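Local coordinates for protein carboxypeptidase 1 (Deinococcus radiodurans str. R1, PDB 5GIV) that is a zinc-dependent metallocarboxypeptidase of the M32 family, probably releasing amino acids one by one from the C-terminus of peptides with broad specificity, at residues Q144-F149 / L156-N161. Numbering follows the deposited sequence.
Sequences QAASYF and LDYYIN
The rings of F149 and Y158 form an offset stack, their centroids 4.7 Å apart and their planes inclined by 24°. Over one face of F149 lies the CE1 side of the tyrosine, displaced toward the rim, with Y158 CE1 3.4 Å from F149 CD1; the phenol oxygen runs on past the ring, Y158 OH lying 3.5 Å from F149 CE1. At the edge of the F149 ring, in its plane, sits the carbonyl oxygen of A145. Y158 in turn directs its own edge at Y159, placing CD2 above the centre of that neighbouring ring. The methyl of A146 rests where the two tyrosine rings meet and touches both obliquely, its CB 3.8 Å from Y158 CD2 and 4.1 Å from Y159 CE2. Y158 reaches F149 and A146 because its chi1 of 166° sets CG anti to the backbone N. Y159 reaches the other helix by its phenol end: OH lies 3.6 Å from A145 CB and is hydrogen-bonded to the carbonyl oxygen of S142, one turn earlier. No hydrogen bond joins the two segments directly, and their contact is apolar and aromatic. Replacing Y158 by an alanine would remove the ring, and is likely to leave F149 without its stack, and the A146 methyl and the face of Y159 without their neighbour. Together these side chains pack A145 and A146 of helix 128-147, and F149 beyond them, against helix 155-163, the next helix in the chain, away from the zinc site. Helix 102-122 meets A145 through F104, while L156 and I160 pack on helix 357-372.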
loop_
_atom_site.group_PDB
_atom_site.type_symbol
_atom_site.label_atom_id
_atom_site.label_comp_id
_atom_site.label_asym_id
_atom_site.label_seq_id
_atom_site.Cartn_x
_atom_site.Cartn_y
_atom_site.Cartn_z
ATOM N N GLN A 144 8.220 -2.929 34.342
ATOM C CA GLN A 144 9.632 -2.700 34.071
ATOM C C GLN A 144 9.838 -1.485 33.173
ATOM O O GLN A 144 10.720 -0.654 33.429
ATOM C CB GLN A 144 10.247 -3.941 33.430
ATOM C CG GLN A 144 11.730 -3.812 33.214
ATOM C CD GLN A 144 12.373 -5.118 32.830
ATOM O OE1 GLN A 144 11.789 -6.195 33.022
ATOM N NE2 GLN A 144 13.601 -5.041 32.320
ATOM N N ALA A 145 9.029 -1.360 32.117
ATOM C CA ALA A 145 9.164 -0.207 31.238
ATOM C C ALA A 145 8.954 1.086 32.010
ATOM O O ALA A 145 9.715 2.046 31.850
ATOM C CB ALA A 145 8.175 -0.306 30.077
ATOM N N ALA A 146 7.942 1.122 32.871
ATOM C CA ALA A 146 7.693 2.326 33.646
ATOM C C ALA A 146 8.832 2.617 34.612
ATOM O O ALA A 146 9.091 3.784 34.925
ATOM C CB ALA A 146 6.371 2.197 34.403
ATOM N N SER A 147 9.532 1.581 35.082
ATOM C CA SER A 147 10.603 1.802 36.047
ATOM C C SER A 147 11.787 2.545 35.442
ATOM O O SER A 147 12.589 3.107 36.190
ATOM C CB SER A 147 11.065 0.474 36.654
ATOM O OG SER A 147 11.759 -0.315 35.710
ATOM N N TYR A 148 11.917 2.567 34.114
ATOM C CA TYR A 148 12.944 3.393 33.492
ATOM C C TYR A 148 12.643 4.880 33.596
ATOM O O TYR A 148 13.486 5.692 33.196
ATOM C CB TYR A 148 13.126 3.027 32.019
ATOM C CG TYR A 148 13.722 1.665 31.800
ATOM C CD1 TYR A 148 15.043 1.398 32.143
ATOM C CD2 TYR A 148 12.969 0.640 31.242
ATOM C CE1 TYR A 148 15.591 0.144 31.945
ATOM C CE2 TYR A 148 13.508 -0.614 31.036
ATOM C CZ TYR A 148 14.815 -0.856 31.389
ATOM O OH TYR A 148 15.348 -2.103 31.182
ATOM N N PHE A 149 11.472 5.253 34.108
ATOM C CA PHE A 149 11.074 6.652 34.271
ATOM C C PHE A 149 10.669 6.880 35.721
ATOM O O PHE A 149 9.485 7.068 36.036
ATOM C CB PHE A 149 9.956 7.011 33.290
ATOM C CG PHE A 149 10.380 6.901 31.851
ATOM C CD1 PHE A 149 10.398 5.669 31.210
ATOM C CD2 PHE A 149 10.784 8.025 31.146
ATOM C CE1 PHE A 149 10.809 5.558 29.891
ATOM C CE2 PHE A 149 11.187 7.926 29.825
ATOM C CZ PHE A 149 11.199 6.692 29.197
ATOM N N LEU A 156 1.421 3.776 36.881
ATOM C CA LEU A 156 0.238 4.147 36.115
ATOM C C LEU A 156 0.329 5.595 35.652
ATOM O O LEU A 156 -0.134 5.935 34.556
ATOM C CB LEU A 156 -1.021 3.907 36.947
ATOM C CG LEU A 156 -2.368 4.193 36.276
ATOM C CD1 LEU A 156 -2.461 3.461 34.956
ATOM C CD2 LEU A 156 -3.533 3.794 37.181
ATOM N N ASP A 157 0.919 6.468 36.478
ATOM C CA ASP A 157 1.109 7.857 36.071
ATOM C C ASP A 157 2.056 7.966 34.880
ATOM O O ASP A 157 1.932 8.892 34.072
ATOM C CB ASP A 157 1.637 8.684 37.238
ATOM C CG ASP A 157 0.557 9.034 38.230
ATOM O OD1 ASP A 157 -0.619 9.103 37.824
ATOM O OD2 ASP A 157 0.881 9.224 39.421
ATOM N N TYR A 158 3.017 7.052 34.759
ATOM C CA TYR A 158 3.853 7.061 33.565
ATOM C C TYR A 158 3.011 6.826 32.317
ATOM O O TYR A 158 3.168 7.535 31.313
ATOM C CB TYR A 158 4.954 6.008 33.662
ATOM C CG TYR A 158 5.635 5.746 32.330
ATOM C CD1 TYR A 158 6.530 6.661 31.801
ATOM C CD2 TYR A 158 5.372 4.592 31.600
ATOM C CE1 TYR A 158 7.153 6.441 30.592
ATOM C CE2 TYR A 158 5.999 4.360 30.385
ATOM C CZ TYR A 158 6.885 5.293 29.887
ATOM O OH TYR A 158 7.516 5.081 28.680
ATOM N N TYR A 159 2.093 5.849 32.369
ATOM C CA TYR A 159 1.276 5.541 31.198
ATOM C C TYR A 159 0.207 6.606 30.957
ATOM O O TYR A 159 -0.063 6.970 29.806
ATOM C CB TYR A 159 0.655 4.145 31.338
ATOM C CG TYR A 159 1.695 3.074 31.160
ATOM C CD1 TYR A 159 2.272 2.844 29.917
ATOM C CD2 TYR A 159 2.137 2.320 32.240
ATOM C CE1 TYR A 159 3.242 1.897 29.752
ATOM C CE2 TYR A 159 3.112 1.362 32.080
ATOM C CZ TYR A 159 3.663 1.157 30.835
ATOM O OH TYR A 159 4.640 0.202 30.665
ATOM N N ILE A 160 -0.419 7.118 32.015
ATOM C CA ILE A 160 -1.381 8.196 31.813
ATOM C C ILE A 160 -0.712 9.380 31.123
ATOM O O ILE A 160 -1.260 9.953 30.174
ATOM C CB ILE A 160 -2.027 8.597 33.150
ATOM C CG1 ILE A 160 -2.883 7.447 33.676
ATOM C CG2 ILE A 160 -2.873 9.868 32.988
ATOM C CD1 ILE A 160 -3.523 7.725 35.014
ATOM N N ASN A 161 0.505 9.734 31.556
ATOM C CA ASN A 161 1.214 10.865 30.962
ATOM C C ASN A 161 1.692 10.552 29.549
ATOM O O ASN A 161 1.708 11.438 28.685
ATOM C CB ASN A 161 2.396 11.273 31.845
ATOM C CG ASN A 161 3.256 12.354 31.206
ATOM O OD1 ASN A 161 2.914 13.536 31.233
ATOM N ND2 ASN A 161 4.375 11.948 30.620
#